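Local coordinates for protein sulfotransferase (PDB 3RNL) that probably transfers a sulfuryl group to an acceptor substrate and has an alpha-beta-alpha sandwich fold that binds magnesium, at residues A[29-34]-A[201-206]; A[169-174]-A[183-188]. All coordinates share one frame; numbering follows the deposited sequence.

Interaction 1 (A[29-34]-A[201-206]); sequences SQHPDI and DCCAFL. With MG (magnesium ion), chain B.
His31 and Cys203 meet through the imidazole and the thiol: SG of Cys203 lies nearest CD2 of His31, at 3.5 Å, with NE2 the next ring atom. The sulfur stands 63° off the ring normal, an oblique sulfur-aromatic approach that is neither over the face nor in the plane. With its CG anti to the backbone N (chi1 -166°), His31 carries the ring out of the loop toward helix 195-206. Both ring nitrogens are engaged, which fixes the rotation of the imidazole. ND1 of His31 accepts the backbone N of Asp33 at 2.9 Å, with the donor in the ring plane, and NE2 is hydrogen-bonded to the carbonyl of Ser209. Phe212 meets the same ring with its plane inclined at about 55°. In the alpha-beta-alpha sandwich, 29-34 is the connection from helix 21-29 to the outermost strand 34-35, while helix 195-206 packs on the sheet. The second touch is apolar: CD1 of Ile34 reaches CD1 of Leu206 at 4.2 Å, the two side chains crossing at about a right angle, and Phe11 of strand 11-13 touches both. A type I turn from His31 to Ile34 presents the main-chain oxygens of these two residues to a magnesium ion, bound by O of His31 at 2.2 Å. O of Ser29, ahead of the turn, and three waters complete its six ligands; one of these waters also donates to O of Pro32.

Interaction 2 (A[169-174]-A[183-188]); sequences AQVKRY and VKVILF
Val183 and Tyr174 make the closest approach between strand 183-187 and helix 167-178, where CG2 of Val183 comes to 3.9 Å from the main-chain O of Tyr174. This is a van der Waals contact of a methyl on a carbonyl oxygen; no hydrogen bond crosses between the two segments. One turn back along the helix, CG1 of Val171 faces CG2 of Val185 at 4.5 Å, a loose apolar touch. Alternation along the strand turns Val183 and Val185 to this helix, whereas Lys184 and Ile186 go to helix 195-206. In Val183, CG1 lies anti to the backbone N (chi1 180°), leaving CG2 beside that nitrogen as the branch that packs on the helix carbonyl. The ring of Tyr174 leads away from the strand toward Ile112 and Leu94, and its OH is hydrogen-bonded to O of Tyr93. Further out, Leu290 and Ile294 of helix 273-294 pack on Val171, and Ile294 also reaches Val185. Backbone bonds from Lys184 and Ile186 to strand 111-116 hold the valine-bearing strand in the sheet. A short link, 179-182, leads from the helix to the strand, outermost in this chain's parallel sheet, and the contact joins consecutive elements of the alpha-beta-alpha sandwich, consistent with the P-loop NTPase-like fold of sulfotransferases.

In the fold
Helices 195-206 and 167-178 lie on opposite faces of strand 183-187, which belongs to interaction 2; the centres of interactions 1 and 2 are 19 Å apart. The strand joins them directly: SG of Cys202 packs 3.5 Å from CD1 of Ile186, and CZ of Phe205 lies 3.7 Å from the backbone N of Lys184. Along the chain, both segments of interaction 2 fall between those of interaction 1. The magnesium ion of 29-34 belongs to interaction 1 alone, while the side chain of Val183 is about 10 Å from another bound magnesium. Asp176, a ligand of a second magnesium not bound to this chain in the model, has its side chain about 7 Å from that of Tyr174.

Interaction 1 (A[29-34]-A[201-206])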
ATOM      1  N   SER A  29       0.977 -14.199  -6.682  0.58 15.58           N
ATOM      2  CA  SER A  29       0.675 -15.445  -5.978  0.58 17.97           C
ATOM      3  C   SER A  29       0.584 -16.618  -6.940  0.58 20.56           C
ATOM      4  O   SER A  29       0.855 -17.753  -6.564  0.58 19.64           O
ATOM      5  CB  SER A  29      -0.641 -15.335  -5.205  0.58 17.07           C
ATOM      6  OG  SER A  29      -0.558 -14.353  -4.193  0.58 18.69           O
ATOM      7  N   GLN A  30       0.190 -16.342  -8.177  1.00 18.14           N
ATOM      8  CA  GLN A  30       0.046 -17.404  -9.178  1.00 17.44           C
ATOM      9  C   GLN A  30       1.386 -18.013  -9.597  1.00 18.67           C
ATOM     10  O   GLN A  30       1.423 -19.123 -10.129  1.00 18.43           O
ATOM     11  CB  GLN A  30      -0.656 -16.886 -10.427  1.00 19.44           C
ATOM     12  CG  GLN A  30      -2.068 -16.381 -10.197  1.00 20.94           C
ATOM     13  CD  GLN A  30      -2.627 -15.746 -11.445  1.00 25.36           C
ATOM     14  OE1 GLN A  30      -2.085 -15.934 -12.532  1.00 31.88           O
ATOM     15  NE2 GLN A  30      -3.707 -14.985 -11.301  1.00 27.16           N
ATOM     16  N   HIS A  31       2.477 -17.282  -9.386  1.00 16.56           N
ATOM     17  CA  HIS A  31       3.806 -17.761  -9.790  1.00 18.52           C
ATOM     18  C   HIS A  31       4.188 -18.984  -8.951  1.00 18.96           C
ATOM     19  O   HIS A  31       4.014 -18.984  -7.743  1.00 16.73           O
ATOM     20  CB  HIS A  31       4.833 -16.634  -9.609  1.00 16.39           C
ATOM     21  CG  HIS A  31       6.157 -16.882 -10.278  1.00 17.79           C
ATOM     22  ND1 HIS A  31       7.004 -17.904  -9.900  1.00 18.20           N
ATOM     23  CD2 HIS A  31       6.791 -16.213 -11.271  1.00 14.46           C
ATOM     24  CE1 HIS A  31       8.099 -17.863 -10.643  1.00 18.94           C
ATOM     25  NE2 HIS A  31       7.997 -16.840 -11.481  1.00 17.69           N
ATOM     26  N   PRO A  32       4.714 -20.040  -9.584  1.00 18.96           N
ATOM     27  CA  PRO A  32       5.017 -21.245  -8.793  1.00 21.01           C
ATOM     28  C   PRO A  32       6.123 -21.047  -7.741  1.00 20.19           C
ATOM     29  O   PRO A  32       6.199 -21.836  -6.800  1.00 21.44           O
ATOM     30  CB  PRO A  32       5.452 -22.272  -9.863  1.00 21.92           C
ATOM     31  CG  PRO A  32       5.883 -21.444 -11.041  1.00 27.23           C
ATOM     32  CD  PRO A  32       4.993 -20.220 -11.022  1.00 23.78           C
ATOM     33  N   ASP A  33       6.976 -20.037  -7.923  1.00 15.60           N
ATOM     34  CA  ASP A  33       8.073 -19.737  -7.002  1.00 14.95           C
ATOM     35  C   ASP A  33       7.758 -18.637  -5.975  1.00 15.99           C
ATOM     36  O   ASP A  33       8.656 -18.161  -5.295  1.00 15.93           O
ATOM     37  CB  ASP A  33       9.355 -19.417  -7.770  1.00 16.86           C
ATOM     38  CG  ASP A  33      10.601 -19.969  -7.095  1.00 26.44           C
ATOM     39  OD1 ASP A  33      10.490 -20.713  -6.088  1.00 25.47           O
ATOM     40  OD2 ASP A  33      11.702 -19.661  -7.595  1.00 25.94           O
ATOM     41  N   ILE A  34       6.511 -18.173  -5.937  1.00 15.56           N
ATOM     42  CA  ILE A  34       6.125 -17.121  -4.990  1.00 13.22           C
ATOM     43  C   ILE A  34       4.970 -17.583  -4.112  1.00 18.70           C
ATOM     44  O   ILE A  34       3.977 -18.105  -4.623  1.00 15.83           O
ATOM     45  CB  ILE A  34       5.662 -15.864  -5.745  1.00 14.53           C
ATOM     46  CG1 ILE A  34       6.783 -15.341  -6.647  1.00 15.34           C
ATOM     47  CG2 ILE A  34       5.205 -14.768  -4.765  1.00 13.52           C
ATOM     48  CD1 ILE A  34       6.366 -14.120  -7.478  1.00 14.69           C
ATOM     49  N   ASP A 201       8.402  -7.715 -14.294  1.00 13.48           N
ATOM     50  CA  ASP A 201       9.418  -6.852 -13.675  1.00 11.93           C
ATOM     51  C   ASP A 201       9.553  -7.185 -12.186  1.00 14.77           C
ATOM     52  O   ASP A 201      10.666  -7.221 -11.640  1.00 14.69           O
ATOM     53  CB  ASP A 201       9.049  -5.369 -13.806  1.00 14.24           C
ATOM     54  CG  ASP A 201       9.095  -4.859 -15.239  1.00 23.87           C
ATOM     55  OD1 ASP A 201       9.701  -5.519 -16.112  1.00 25.43           O
ATOM     56  OD2 ASP A 201       8.517  -3.769 -15.489  1.00 24.42           O
ATOM     57  N   CYS A 202       8.425  -7.426 -11.522  1.00 11.84           N
ATOM     58  CA  CYS A 202       8.475  -7.788 -10.097  1.00 13.44           C
ATOM     59  C   CYS A 202       9.146  -9.134  -9.908  1.00 12.59           C
ATOM     60  O   CYS A 202       9.867  -9.340  -8.940  1.00 13.57           O
ATOM     61  CB  CYS A 202       7.084  -7.826  -9.463  1.00 15.64           C
ATOM     62  SG  CYS A 202       6.314  -6.212  -9.341  1.00 17.29           S
ATOM     63  N   CYS A 203       8.910 -10.067 -10.825  1.00 14.62           N
ATOM     64  CA  CYS A 203       9.602 -11.343 -10.750  1.00 14.12           C
ATOM     65  C   CYS A 203      11.121 -11.162 -10.814  1.00 13.60           C
ATOM     66  O   CYS A 203      11.864 -11.777 -10.046  1.00 14.49           O
ATOM     67  CB  CYS A 203       9.143 -12.272 -11.873  1.00 16.59           C
ATOM     68  SG  CYS A 203       7.388 -12.764 -11.707  1.00 20.79           S
ATOM     69  N   ALA A 204      11.580 -10.340 -11.746  1.00 13.44           N
ATOM     70  CA  ALA A 204      13.015 -10.056 -11.858  1.00 14.77           C
ATOM     71  C   ALA A 204      13.553  -9.451 -10.548  1.00 15.78           C
ATOM     72  O   ALA A 204      14.617  -9.843 -10.044  1.00 16.25           O
ATOM     73  CB  ALA A 204      13.273  -9.120 -13.033  1.00 14.97           C
ATOM     74  N   PHE A 205      12.815  -8.491 -10.008  1.00 12.87           N
ATOM     75  CA  PHE A 205      13.174  -7.862  -8.724  1.00 11.13           C
ATOM     76  C   PHE A 205      13.283  -8.899  -7.598  1.00 13.33           C
ATOM     77  O   PHE A 205      14.242  -8.876  -6.801  1.00 15.40           O
ATOM     78  CB  PHE A 205      12.126  -6.805  -8.384  1.00  9.80           C
ATOM     79  CG  PHE A 205      12.301  -6.163  -7.027  1.00 12.11           C
ATOM     80  CD1 PHE A 205      13.449  -5.440  -6.728  1.00 14.91           C
ATOM     81  CD2 PHE A 205      11.294  -6.247  -6.075  1.00 10.39           C
ATOM     82  CE1 PHE A 205      13.594  -4.818  -5.471  1.00 13.26           C
ATOM     83  CE2 PHE A 205      11.424  -5.614  -4.819  1.00 10.82           C
ATOM     84  CZ  PHE A 205      12.584  -4.919  -4.525  1.00 11.47           C
ATOM     85  N   LEU A 206      12.318  -9.819  -7.549  1.00 12.39           N
ATOM     86  CA  LEU A 206      12.262 -10.839  -6.502  1.00 13.24           C
ATOM     87  C   LEU A 206      13.230 -11.988  -6.761  1.00 18.92           C
ATOM     88  O   LEU A 206      13.390 -12.862  -5.918  1.00 22.10           O
ATOM     89  CB  LEU A 206      10.836 -11.388  -6.341  1.00 13.68           C
ATOM     90  CG  LEU A 206       9.820 -10.340  -5.859  1.00 13.27           C
ATOM     91  CD1 LEU A 206       8.389 -10.879  -5.836  1.00 14.66           C
ATOM     92  CD2 LEU A 206      10.217  -9.775  -4.475  1.00 15.55           C
TER
HETATM   93 MG    MG B 311       2.580 -19.342  -6.043  1.00 20.84          MG
HETATM   94  O   HOH W   1       1.390 -20.931  -7.629  1.00 26.54           O
HETATM   95  O   HOH W   2       3.561 -21.567  -5.308  1.00 29.65           O
HETATM   96  O   HOH W   3       0.948 -20.081  -4.171  1.00 36.73           O

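Interaction 2 (A[169-174]-A[183-188])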
ATOM      1  N   ALA A 169       7.468  11.446   1.963  1.00 11.24           N
ATOM      2  CA  ALA A 169       8.157  11.100   3.214  1.00 11.65           C
ATOM      3  C   ALA A 169       8.030   9.614   3.547  1.00 11.62           C
ATOM      4  O   ALA A 169       8.920   9.031   4.176  1.00 10.23           O
ATOM      5  CB  ALA A 169       7.629  11.950   4.380  1.00 12.62           C
ATOM      6  N   GLN A 170       6.908   9.012   3.160  1.00 11.00           N
ATOM      7  CA  GLN A 170       6.668   7.598   3.442  1.00  7.51           C
ATOM      8  C   GLN A 170       7.627   6.738   2.640  1.00 10.05           C
ATOM      9  O   GLN A 170       8.216   5.791   3.157  1.00 10.54           O
ATOM     10  CB  GLN A 170       5.227   7.219   3.066  1.00  8.15           C
ATOM     11  CG  GLN A 170       4.185   8.083   3.796  1.00 11.04           C
ATOM     12  CD  GLN A 170       2.762   7.788   3.316  1.00 16.90           C
ATOM     13  OE1 GLN A 170       2.400   6.638   3.128  1.00 23.67           O
ATOM     14  NE2 GLN A 170       1.955   8.831   3.141  1.00 18.60           N
ATOM     15  N   VAL A 171       7.760   7.056   1.358  1.00  7.66           N
ATOM     16  CA  VAL A 171       8.691   6.320   0.503  1.00  7.92           C
ATOM     17  C   VAL A 171      10.142   6.569   0.942  1.00  8.23           C
ATOM     18  O   VAL A 171      10.964   5.625   0.993  1.00 10.23           O
ATOM     19  CB  VAL A 171       8.484   6.718  -0.966  1.00  9.09           C
ATOM     20  CG1 VAL A 171       9.561   6.097  -1.853  1.00 11.53           C
ATOM     21  CG2 VAL A 171       7.068   6.294  -1.429  1.00  9.10           C
ATOM     22  N   LYS A 172      10.461   7.814   1.294  1.00  8.33           N
ATOM     23  CA  LYS A 172      11.827   8.107   1.747  1.00  9.15           C
ATOM     24  C   LYS A 172      12.212   7.223   2.931  1.00 10.56           C
ATOM     25  O   LYS A 172      13.336   6.740   3.019  1.00 10.24           O
ATOM     26  CB  LYS A 172      11.988   9.577   2.139  1.00 10.84           C
ATOM     27  CG  LYS A 172      13.416   9.893   2.629  1.00 12.39           C
ATOM     28  CD  LYS A 172      13.583  11.362   2.969  1.00 16.66           C
ATOM     29  CE  LYS A 172      15.051  11.707   3.295  1.00 18.10           C
ATOM     30  NZ  LYS A 172      15.478  11.230   4.658  1.00 16.32           N
ATOM     31  N   ARG A 173      11.286   7.025   3.860  1.00  9.70           N
ATOM     32  CA  ARG A 173      11.601   6.200   5.035  1.00  8.40           C
ATOM     33  C   ARG A 173      12.006   4.780   4.614  1.00 12.14           C
ATOM     34  O   ARG A 173      12.961   4.220   5.149  1.00  9.73           O
ATOM     35  CB  ARG A 173      10.414   6.177   6.017  1.00 10.96           C
ATOM     36  CG  ARG A 173      10.648   5.388   7.316  1.00 10.81           C
ATOM     37  CD  ARG A 173      11.797   5.934   8.181  1.00  9.51           C
ATOM     38  NE  ARG A 173      11.786   7.391   8.378  1.00 12.10           N
ATOM     39  CZ  ARG A 173      11.074   8.027   9.302  1.00 15.77           C
ATOM     40  NH1 ARG A 173      11.161   9.359   9.413  1.00 14.52           N
ATOM     41  NH2 ARG A 173      10.268   7.338  10.114  1.00 12.83           N
ATOM     42  N   TYR A 174      11.293   4.192   3.650  1.00  8.71           N
ATOM     43  CA  TYR A 174      11.675   2.860   3.157  1.00  9.07           C
ATOM     44  C   TYR A 174      13.000   2.871   2.410  1.00 10.22           C
ATOM     45  O   TYR A 174      13.815   1.949   2.574  1.00  9.10           O
ATOM     46  CB  TYR A 174      10.580   2.232   2.288  1.00  8.92           C
ATOM     47  CG  TYR A 174       9.530   1.558   3.142  1.00  7.81           C
ATOM     48  CD1 TYR A 174       9.643   0.204   3.474  1.00 10.12           C
ATOM     49  CD2 TYR A 174       8.465   2.284   3.674  1.00 11.16           C
ATOM     50  CE1 TYR A 174       8.688  -0.423   4.281  1.00  8.64           C
ATOM     51  CE2 TYR A 174       7.499   1.662   4.482  1.00  7.18           C
ATOM     52  CZ  TYR A 174       7.626   0.317   4.789  1.00 11.51           C
ATOM     53  OH  TYR A 174       6.683  -0.292   5.602  1.00 12.00           O
ATOM     54  N   VAL A 183      14.192  -1.895  -2.734  1.00  8.71           N
ATOM     55  CA  VAL A 183      12.868  -1.288  -2.878  1.00  9.91           C
ATOM     56  C   VAL A 183      12.529  -1.108  -4.356  1.00 10.79           C
ATOM     57  O   VAL A 183      13.375  -0.686  -5.146  1.00 15.06           O
ATOM     58  CB  VAL A 183      12.841   0.102  -2.214  1.00 11.24           C
ATOM     59  CG1 VAL A 183      11.436   0.742  -2.377  1.00  8.73           C
ATOM     60  CG2 VAL A 183      13.225  -0.017  -0.741  1.00 10.82           C
ATOM     61  N   LYS A 184      11.297  -1.440  -4.734  1.00  9.61           N
ATOM     62  CA  LYS A 184      10.842  -1.197  -6.099  1.00 10.46           C
ATOM     63  C   LYS A 184       9.525  -0.455  -6.036  1.00  8.90           C
ATOM     64  O   LYS A 184       8.606  -0.886  -5.341  1.00 10.13           O
ATOM     65  CB  LYS A 184      10.661  -2.514  -6.857  1.00 10.47           C
ATOM     66  CG  LYS A 184      10.147  -2.316  -8.290  1.00 13.43           C
ATOM     67  CD  LYS A 184      10.096  -3.637  -9.035  1.00 20.57           C
ATOM     68  CE  LYS A 184       9.515  -3.470 -10.440  1.00 29.39           C
ATOM     69  NZ  LYS A 184      10.449  -2.693 -11.307  1.00 32.83           N
ATOM     70  N   VAL A 185       9.446   0.669  -6.745  1.00 10.29           N
ATOM     71  CA  VAL A 185       8.220   1.474  -6.746  1.00 10.55           C
ATOM     72  C   VAL A 185       7.561   1.313  -8.099  1.00 15.07           C
ATOM     73  O   VAL A 185       8.224   1.471  -9.120  1.00 15.59           O
ATOM     74  CB  VAL A 185       8.558   2.957  -6.529  1.00 13.38           C
ATOM     75  CG1 VAL A 185       7.288   3.833  -6.640  1.00 16.73           C
ATOM     76  CG2 VAL A 185       9.234   3.140  -5.183  1.00 14.77           C
ATOM     77  N   ILE A 186       6.273   0.983  -8.104  1.00 11.94           N
ATOM     78  CA  ILE A 186       5.513   0.788  -9.339  1.00 14.82           C
ATOM     79  C   ILE A 186       4.418   1.829  -9.403  1.00 14.83           C
ATOM     80  O   ILE A 186       3.844   2.180  -8.378  1.00 13.87           O
ATOM     81  CB  ILE A 186       4.806  -0.571  -9.328  1.00 22.02           C
ATOM     82  CG1 ILE A 186       5.810  -1.705  -9.172  1.00 25.64           C
ATOM     83  CG2 ILE A 186       3.991  -0.778 -10.600  1.00 25.29           C
ATOM     84  CD1 ILE A 186       5.129  -2.988  -8.745  1.00 25.66           C
ATOM     85  N   LEU A 187       4.143   2.343 -10.599  1.00 13.92           N
ATOM     86  CA  LEU A 187       3.019   3.271 -10.768  1.00 17.38           C
ATOM     87  C   LEU A 187       1.758   2.534 -11.211  1.00 19.16           C
ATOM     88  O   LEU A 187       1.786   1.688 -12.104  1.00 18.30           O
ATOM     89  CB  LEU A 187       3.358   4.362 -11.784  1.00 19.23           C
ATOM     90  CG  LEU A 187       4.622   5.155 -11.468  1.00 21.35           C
ATOM     91  CD1 LEU A 187       4.821   6.261 -12.503  1.00 27.92           C
ATOM     92  CD2 LEU A 187       4.559   5.734 -10.038  1.00 21.49           C
ATOM     93  N   PHE A 188       0.642   2.868 -10.581  1.00 17.26           N
ATOM     94  CA  PHE A 188      -0.628   2.221 -10.880  1.00 16.05           C
ATOM     95  C   PHE A 188      -0.973   2.308 -12.369  1.00 18.59           C
ATOM     96  O   PHE A 188      -1.479   1.357 -12.978  1.00 20.89           O
ATOM     97  CB  PHE A 188      -1.726   2.880 -10.044  1.00 19.16           C
ATOM     98  CG  PHE A 188      -3.105   2.455 -10.422  1.00 20.54           C
ATOM     99  CD1 PHE A 188      -3.619   1.253  -9.964  1.00 32.84           C
ATOM    100  CD2 PHE A 188      -3.879   3.242 -11.248  1.00 20.08           C
ATOM    101  CE1 PHE A 188      -4.896   0.854 -10.320  1.00 40.04           C
ATOM    102  CE2 PHE A 188      -5.159   2.851 -11.608  1.00 30.61           C
ATOM    103  CZ  PHE A 188      -5.665   1.656 -11.143  1.00 39.86           C
TER